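Local coordinates for putative carbohydrate-active enzyme (Uncultured organism, PDB 5WH8), which probably hydrolyses O-glycosidic bonds in cellulose-like polysaccharides through this glycoside hydrolase family 5 module of a larger multi-modular protein, at residues 238-243 against 297-302; 166-171 against 178-183. One frame throughout, in Å; residues are numbered along the deposited sequence.

Both contacts belong to one TIM barrel, a closed sheet of eight parallel strands, and both bring a helix against a strand or the loop that follows one. Contact 2 comes first along the chain and is local: helix 157-172 packs on strand 180-182, the fifth strand, within a beta-alpha-beta unit. Contact 1 closes later and spans 53 intervening residues, tying the loop just after strand 233-239, the seventh, to helix 298-307, the last helix of the chain. Their centres lie 30 Å apart, on opposite sides of the chain's centre, with nearest atoms about 12 Å apart. The two do not touch, but both reach the same barrel sheet: contact 2 sets a helix against it, contact 1 against a loop leaving it.

Contact 1: residues 238-243 against 297-302; sequences FGTTQA and SESGQY. With EDO (1,2-ethanediol), chain E; EDO (1,2-ethanediol), chain L.
Thr240 and Ser299 join through their hydroxyls: Thr240 OG1 donates a hydrogen bond to Ser299 OG over 2.8 Å. The methyl of the same threonine takes the other half of the contact. Thr240 CG2 lies 3.6 Å from Ser299 OG and 4.1 Å from Tyr302 CD2, meeting the tyrosine ring obliquely while the two side chains run past each other in opposite directions. The first torsion of Thr240, 58°, sets OG1 between the backbone N and the carbonyl carbon, which leaves CG2 beside the backbone N and lets one residue present a polar branch to the serine and an apolar one to the ring. Ser299 answers from the first turn of its helix with OG trans to the backbone N (chi1 -177°). Both residues are buried, and this bond gives each hydroxyl a partner. Around them, Tyr302 is fixed at its far end, where OH is hydrogen-bonded to Asn255, and its ring stacks on Phe251; both belong to helix 251-263. The start of helix 298-307 is secured by Ser297, the N-cap residue, whose OG accepts from Gly300 N at 3.0 Å in a nearly straight bond (166°), and also pairs with Ala281 O. On the other segment, Thr241 OG1 donates to Gln242 O over 2.8 Å within the turn that follows the strand. The contact thus links the loop leaving the seventh barrel strand, 233-239, to the capped N-terminal end of the final helix, 298-307, an outer-layer contact of the TIM-barrel fold.

Contact 2: residues 166-171 against 178-183; sequences AVIPVI and KIIICG. With EDO (1,2-ethanediol), chain B.
Ile168, Ile171 and Ile180 adopt the same first torsion, near -70°, with CG1 beside the backbone N and CG2 trans to it. On the helix this turns the CG2 methyls of Ile168 and Ile171, one turn apart, to the strand. On Ile180 an extended second torsion carries CD1 outward to meet both. Ile180 CD1 lies 3.9 Å from Ile168 CG2 and 3.8 Å from Ile171 CG2. The two approaches differ: Ile171 and Ile180 point at each other tip to tip, whereas Ile168 and Ile180 cross obliquely, Ile168 CG1 also coming 3.9 Å from Ile180 CD1. One strand methyl is thereby held between two helix side chains. Ile168 also packs on Tyr201, and Ile171 extends the apolar layer to Tyr144 and Ile146, at the neighbouring strand 142-145 and just beyond it. The helix is kinked at Pro169, whose N has no bond to the preceding turn and whose side chain points away from the strand. Before Ile180 in the chain, Ile179 N donates to O1 of a 1,2-ethanediol molecule over 2.9 Å, at 155°; the diol probably comes from the crystallisation liquor. Lys178 is bent at each torsion beyond chi1, and its NZ forms a salt bridge with Asp175 and hydrogen bonds to the carbonyls of Lys137 and Asp139. The unit is the strand 142-145, helix 157-172, strand 180-182 crossover of the barrel. With no hydrogen bond or charge pair across it, burial of apolar surface and the close fit of branched aliphatic chains, rather than polar pairing, probably account for the cohesion here.

Contact 1: residues 238-243 against 297-302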
ATOM      1  N   PHE A 238      -3.966  -7.187   0.857  1.00  8.47           N
ATOM      2  CA  PHE A 238      -4.663  -8.457   0.777  1.00  7.23           C
ATOM      3  C   PHE A 238      -4.510  -9.198   2.095  1.00  9.70           C
ATOM      4  O   PHE A 238      -3.589  -8.933   2.872  1.00  8.13           O
ATOM      5  CB  PHE A 238      -4.135  -9.345  -0.365  1.00  6.83           C
ATOM      6  CG  PHE A 238      -2.808  -9.996  -0.028  1.00  7.09           C
ATOM      7  CD1 PHE A 238      -1.635  -9.276  -0.201  1.00  7.90           C
ATOM      8  CD2 PHE A 238      -2.722 -11.288   0.480  1.00  9.33           C
ATOM      9  CE1 PHE A 238      -0.407  -9.817   0.132  1.00  8.99           C
ATOM     10  CE2 PHE A 238      -1.497 -11.821   0.840  1.00 10.04           C
ATOM     11  CZ  PHE A 238      -0.335 -11.089   0.636  1.00  8.70           C
ATOM     12  N   GLY A 239      -5.395 -10.164   2.303  1.00  8.92           N
ATOM     13  CA  GLY A 239      -5.356 -11.002   3.492  1.00  8.00           C
ATOM     14  C   GLY A 239      -5.468 -12.477   3.183  1.00  8.78           C
ATOM     15  O   GLY A 239      -5.881 -12.897   2.094  1.00 10.17           O
ATOM     16  N   THR A 240      -5.107 -13.277   4.178  1.00  9.38           N
ATOM     17  CA  THR A 240      -5.160 -14.729   4.087  1.00  9.16           C
ATOM     18  C   THR A 240      -6.473 -15.283   4.640  1.00 10.17           C
ATOM     19  O   THR A 240      -6.685 -16.487   4.661  1.00 10.87           O
ATOM     20  CB  THR A 240      -3.999 -15.347   4.873  1.00  7.81           C
ATOM     21  OG1 THR A 240      -4.100 -14.884   6.230  1.00  8.84           O
ATOM     22  CG2 THR A 240      -2.662 -14.944   4.297  1.00 11.29           C
ATOM     23  N   THR A 241      -7.309 -14.388   5.140  1.00  9.02           N
ATOM     24  CA  THR A 241      -8.581 -14.708   5.778  1.00  9.48           C
ATOM     25  C   THR A 241      -9.744 -14.306   4.868  1.00  9.79           C
ATOM     26  O   THR A 241      -9.542 -13.806   3.750  1.00  9.23           O
ATOM     27  CB  THR A 241      -8.695 -13.950   7.108  1.00 10.05           C
ATOM     28  OG1 THR A 241      -8.562 -12.551   6.821  1.00  8.55           O
ATOM     29  CG2 THR A 241      -7.627 -14.374   8.083  1.00 10.28           C
ATOM     30  N   GLN A 242     -10.971 -14.508   5.341  1.00  9.49           N
ATOM     31  CA  GLN A 242     -12.100 -13.787   4.787  1.00 10.83           C
ATOM     32  C   GLN A 242     -11.923 -12.266   4.994  1.00 10.28           C
ATOM     33  O   GLN A 242     -11.096 -11.806   5.805  1.00  9.99           O
ATOM     34  CB  GLN A 242     -13.408 -14.272   5.424  1.00 10.06           C
ATOM     35  CG  GLN A 242     -13.716 -15.739   5.121  1.00 11.19           C
ATOM     36  CD  GLN A 242     -15.054 -16.168   5.656  1.00 12.73           C
ATOM     37  OE1 GLN A 242     -15.141 -17.070   6.516  1.00 22.33           O
ATOM     38  NE2 GLN A 242     -16.105 -15.560   5.166  1.00 12.31           N
ATOM     39  N   ALA A 243     -12.713 -11.490   4.261  1.00  9.08           N
ATOM     40  CA  ALA A 243     -12.546 -10.042   4.231  1.00  8.78           C
ATOM     41  C   ALA A 243     -12.683  -9.291   5.569  1.00 10.93           C
ATOM     42  O   ALA A 243     -12.219  -8.160   5.684  1.00 10.67           O
ATOM     43  CB  ALA A 243     -13.519  -9.456   3.217  1.00 10.53           C
ATOM     44  N   SER A 297       2.320 -14.987  14.027  1.00 10.12           N
ATOM     45  CA  SER A 297       1.141 -15.831  13.998  1.00 10.39           C
ATOM     46  C   SER A 297       1.231 -16.867  12.874  1.00  8.38           C
ATOM     47  O   SER A 297       2.188 -16.858  12.103  1.00 11.45           O
ATOM     48  CB  SER A 297      -0.095 -14.968  13.766  1.00 10.15           C
ATOM     49  OG  SER A 297      -0.009 -14.378  12.474  1.00 10.72           O
ATOM     50  N   GLU A 298       0.198 -17.705  12.749  1.00 11.36           N
ATOM     51  CA  GLU A 298       0.155 -18.666  11.647  1.00 12.46           C
ATOM     52  C   GLU A 298       0.178 -17.916  10.296  1.00 10.55           C
ATOM     53  O   GLU A 298       0.941 -18.271   9.379  1.00 11.71           O
ATOM     54  CB  GLU A 298      -1.080 -19.565  11.767  1.00 13.32           C
ATOM     55  CG  GLU A 298      -1.169 -20.643  10.716  1.00 17.44           C
ATOM     56  CD  GLU A 298      -2.414 -21.528  10.859  1.00 22.60           C
ATOM     57  OE1 GLU A 298      -3.315 -21.191  11.653  1.00 27.88           O
ATOM     58  OE2 GLU A 298      -2.479 -22.572  10.176  1.00 28.41           O
ATOM     59  N   SER A 299      -0.646 -16.872  10.175  1.00  9.84           N
ATOM     60  CA  SER A 299      -0.647 -16.056   8.951  1.00  9.30           C
ATOM     61  C   SER A 299       0.695 -15.328   8.739  1.00  9.90           C
ATOM     62  O   SER A 299       1.236 -15.313   7.627  1.00 10.82           O
ATOM     63  CB  SER A 299      -1.807 -15.038   8.975  1.00  9.23           C
ATOM     64  OG  SER A 299      -1.885 -14.268   7.763  1.00 11.28           O
ATOM     65  N   GLY A 300       1.268 -14.762   9.799  1.00 10.46           N
ATOM     66  CA  GLY A 300       2.560 -14.102   9.691  1.00 12.15           C
ATOM     67  C   GLY A 300       3.695 -15.043   9.264  1.00  9.57           C
ATOM     68  O   GLY A 300       4.617 -14.672   8.520  1.00 11.03           O
ATOM     69  N   GLN A 301       3.638 -16.282   9.740  1.00  8.80           N
ATOM     70  CA  GLN A 301       4.639 -17.282   9.369  1.00  9.44           C
ATOM     71  C   GLN A 301       4.580 -17.556   7.862  1.00  9.81           C
ATOM     72  O   GLN A 301       5.605 -17.610   7.189  1.00 10.59           O
ATOM     73  CB  GLN A 301       4.425 -18.560  10.197  1.00 12.93           C
ATOM     74  CG  GLN A 301       5.358 -19.695   9.862  1.00 16.86           C
ATOM     75  CD  GLN A 301       5.153 -20.875  10.804  1.00 24.80           C
ATOM     76  OE1 GLN A 301       6.031 -21.213  11.613  1.00 22.84           O
ATOM     77  NE2 GLN A 301       3.979 -21.492  10.721  1.00 17.54           N
ATOM     78  N   TYR A 302       3.364 -17.695   7.347  1.00  9.95           N
ATOM     79  CA  TYR A 302       3.136 -17.963   5.934  1.00 11.85           C
ATOM     80  C   TYR A 302       3.620 -16.795   5.077  1.00  8.87           C
ATOM     81  O   TYR A 302       4.348 -16.994   4.101  1.00  9.70           O
ATOM     82  CB  TYR A 302       1.644 -18.239   5.692  1.00 10.38           C
ATOM     83  CG  TYR A 302       1.203 -18.233   4.234  1.00  9.91           C
ATOM     84  CD1 TYR A 302       1.227 -19.387   3.475  1.00 11.18           C
ATOM     85  CD2 TYR A 302       0.734 -17.078   3.646  1.00  9.51           C
ATOM     86  CE1 TYR A 302       0.799 -19.384   2.156  1.00 11.83           C
ATOM     87  CE2 TYR A 302       0.313 -17.056   2.321  1.00 11.12           C
ATOM     88  CZ  TYR A 302       0.360 -18.206   1.584  1.00 11.46           C
ATOM     89  OH  TYR A 302      -0.060 -18.137   0.271  1.00 11.86           O
TER
HETATM   90  C1  EDO E 404       2.134 -19.913  14.787  1.00 38.00           C
HETATM   91  O1  EDO E 404       2.348 -20.966  15.733  1.00 42.13           O
HETATM   92  C2  EDO E 404       3.474 -19.283  14.442  1.00 28.31           C
HETATM   93  O2  EDO E 404       4.345 -20.291  13.938  1.00 47.53           O
HETATM   94  C1  EDO L 411      -9.202  -4.923   6.333  1.00 33.82           C
HETATM   95  O1  EDO L 411      -9.761  -6.118   6.912  1.00 33.04           O
HETATM   96  C2  EDO L 411     -10.129  -3.770   6.687  1.00 42.31           C
HETATM   97  O2  EDO L 411     -10.192  -2.853   5.569  1.00 36.30           O

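Contact 2: residues 166-171 against 178-183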
ATOM      1  N   ALA A 166      -9.747  15.793  -8.661  1.00 14.13           N
ATOM      2  CA  ALA A 166      -9.587  16.879  -7.669  1.00 13.46           C
ATOM      3  C   ALA A 166      -8.235  16.809  -6.951  1.00 19.37           C
ATOM      4  O   ALA A 166      -7.557  17.829  -6.764  1.00 19.52           O
ATOM      5  CB  ALA A 166     -10.739  16.844  -6.632  1.00 15.53           C
ATOM      6  N   VAL A 167      -7.840  15.612  -6.543  1.00 14.06           N
ATOM      7  CA  VAL A 167      -6.619  15.440  -5.752  1.00 11.38           C
ATOM      8  C   VAL A 167      -5.328  15.372  -6.592  1.00 11.99           C
ATOM      9  O   VAL A 167      -4.295  15.889  -6.173  1.00 13.59           O
ATOM     10  CB  VAL A 167      -6.740  14.148  -4.855  1.00 13.79           C
ATOM     11  CG1 VAL A 167      -5.424  13.773  -4.227  1.00 24.07           C
ATOM     12  CG2 VAL A 167      -7.836  14.344  -3.777  1.00 15.80           C
ATOM     13  N   ILE A 168      -5.350  14.714  -7.748  1.00 12.86           N
ATOM     14  CA  ILE A 168      -4.107  14.493  -8.485  1.00 13.40           C
ATOM     15  C   ILE A 168      -3.475  15.820  -8.939  1.00 12.50           C
ATOM     16  O   ILE A 168      -2.256  15.968  -8.844  1.00 12.86           O
ATOM     17  CB  ILE A 168      -4.315  13.526  -9.668  1.00 14.40           C
ATOM     18  CG1 ILE A 168      -4.536  12.104  -9.100  1.00 12.72           C
ATOM     19  CG2 ILE A 168      -3.109  13.545 -10.628  1.00 15.25           C
ATOM     20  CD1 ILE A 168      -4.872  11.074 -10.141  1.00 14.58           C
ATOM     21  N   PRO A 169      -4.283  16.795  -9.398  1.00 13.75           N
ATOM     22  CA  PRO A 169      -3.620  18.065  -9.750  1.00 14.40           C
ATOM     23  C   PRO A 169      -2.936  18.761  -8.566  1.00 14.14           C
ATOM     24  O   PRO A 169      -1.938  19.473  -8.747  1.00 15.99           O
ATOM     25  CB  PRO A 169      -4.776  18.920 -10.296  1.00 14.11           C
ATOM     26  CG  PRO A 169      -5.758  17.911 -10.824  1.00 20.57           C
ATOM     27  CD  PRO A 169      -5.695  16.775  -9.813  1.00 15.09           C
ATOM     28  N   VAL A 170      -3.476  18.576  -7.373  1.00 13.05           N
ATOM     29  CA  VAL A 170      -2.901  19.153  -6.159  1.00 12.41           C
ATOM     30  C   VAL A 170      -1.562  18.485  -5.848  1.00 13.59           C
ATOM     31  O   VAL A 170      -0.604  19.140  -5.432  1.00 14.02           O
ATOM     32  CB  VAL A 170      -3.871  19.001  -4.978  1.00 16.10           C
ATOM     33  CG1 VAL A 170      -3.221  19.392  -3.664  1.00 21.47           C
ATOM     34  CG2 VAL A 170      -5.141  19.829  -5.221  1.00 18.41           C
ATOM     35  N   ILE A 171      -1.499  17.179  -6.059  1.00 12.28           N
ATOM     36  CA  ILE A 171      -0.247  16.454  -5.870  1.00 11.82           C
ATOM     37  C   ILE A 171       0.788  16.826  -6.951  1.00 14.07           C
ATOM     38  O   ILE A 171       1.945  17.116  -6.654  1.00 12.70           O
ATOM     39  CB  ILE A 171      -0.507  14.920  -5.880  1.00 12.57           C
ATOM     40  CG1 ILE A 171      -1.268  14.524  -4.608  1.00 13.78           C
ATOM     41  CG2 ILE A 171       0.811  14.139  -6.041  1.00 13.00           C
ATOM     42  CD1 ILE A 171      -1.679  13.030  -4.588  1.00 13.01           C
ATOM     43  N   LYS A 178       5.993  11.282  -9.098  1.00 16.41           N
ATOM     44  CA  LYS A 178       5.787  10.220  -8.100  1.00 13.01           C
ATOM     45  C   LYS A 178       4.568   9.373  -8.477  1.00 11.67           C
ATOM     46  O   LYS A 178       3.599   9.898  -9.001  1.00 12.58           O
ATOM     47  CB  LYS A 178       5.621  10.870  -6.729  1.00 14.39           C
ATOM     48  CG  LYS A 178       6.297  10.153  -5.542  1.00 12.79           C
ATOM     49  CD  LYS A 178       7.781   9.961  -5.720  1.00 16.51           C
ATOM     50  CE  LYS A 178       8.553  11.259  -5.884  1.00 16.16           C
ATOM     51  NZ  LYS A 178       8.514  12.126  -4.661  1.00 13.42           N
ATOM     52  N   ILE A 179       4.633   8.055  -8.274  1.00 11.74           N
ATOM     53  CA  ILE A 179       3.490   7.180  -8.568  1.00 12.25           C
ATOM     54  C   ILE A 179       2.306   7.459  -7.648  1.00  9.22           C
ATOM     55  O   ILE A 179       2.461   7.587  -6.424  1.00 10.77           O
ATOM     56  CB  ILE A 179       3.871   5.701  -8.461  1.00 11.84           C
ATOM     57  CG1 ILE A 179       4.988   5.391  -9.458  1.00 11.97           C
ATOM     58  CG2 ILE A 179       2.636   4.776  -8.687  1.00 12.67           C
ATOM     59  CD1 ILE A 179       5.449   3.960  -9.470  1.00 14.88           C
ATOM     60  N   ILE A 180       1.135   7.592  -8.273  1.00 10.64           N
ATOM     61  CA  ILE A 180      -0.144   7.712  -7.576  1.00 10.00           C
ATOM     62  C   ILE A 180      -0.921   6.431  -7.819  1.00  9.63           C
ATOM     63  O   ILE A 180      -0.981   5.940  -8.958  1.00 10.45           O
ATOM     64  CB  ILE A 180      -0.955   8.941  -8.063  1.00 11.38           C
ATOM     65  CG1 ILE A 180      -0.204  10.214  -7.666  1.00 11.76           C
ATOM     66  CG2 ILE A 180      -2.363   8.944  -7.489  1.00 14.75           C
ATOM     67  CD1 ILE A 180      -0.733  11.491  -8.282  1.00 12.99           C
ATOM     68  N   ILE A 181      -1.465   5.851  -6.745  1.00  8.46           N
ATOM     69  CA  ILE A 181      -2.241   4.601  -6.824  1.00  9.75           C
ATOM     70  C   ILE A 181      -3.679   4.959  -6.479  1.00  9.88           C
ATOM     71  O   ILE A 181      -3.938   5.483  -5.390  1.00 10.11           O
ATOM     72  CB  ILE A 181      -1.742   3.499  -5.847  1.00 11.71           C
ATOM     73  CG1 ILE A 181      -0.234   3.277  -5.962  1.00 11.30           C
ATOM     74  CG2 ILE A 181      -2.512   2.163  -6.102  1.00 11.34           C
ATOM     75  CD1 ILE A 181       0.383   2.395  -4.864  1.00 12.97           C
ATOM     76  N   CYS A 182      -4.597   4.673  -7.397  1.00  9.32           N
ATOM     77  CA  CYS A 182      -5.988   5.097  -7.289  1.00 10.41           C
ATOM     78  C   CYS A 182      -6.928   3.948  -7.000  1.00 10.90           C
ATOM     79  O   CYS A 182      -6.981   2.987  -7.775  1.00 10.07           O
ATOM     80  CB  CYS A 182      -6.430   5.772  -8.595  1.00 13.24           C
ATOM     81  SG  CYS A 182      -8.121   6.485  -8.526  1.00 12.97           S
ATOM     82  N   GLY A 183      -7.689   4.055  -5.904  1.00 11.45           N
ATOM     83  CA  GLY A 183      -8.658   3.050  -5.513  1.00 11.10           C
ATOM     84  C   GLY A 183      -9.774   2.906  -6.530  1.00  8.73           C
ATOM     85  O   GLY A 183      -9.960   3.783  -7.387  1.00  9.82           O
TER
HETATM   86  C1  EDO B 401       7.949   6.474  -6.913  1.00 14.78           C
HETATM   87  O1  EDO B 401       6.625   6.828  -6.552  1.00 14.44           O
HETATM   88  C2  EDO B 401       8.399   5.304  -6.061  1.00 12.99           C
HETATM   89  O2  EDO B 401       9.773   5.077  -6.332  1.00 14.42           O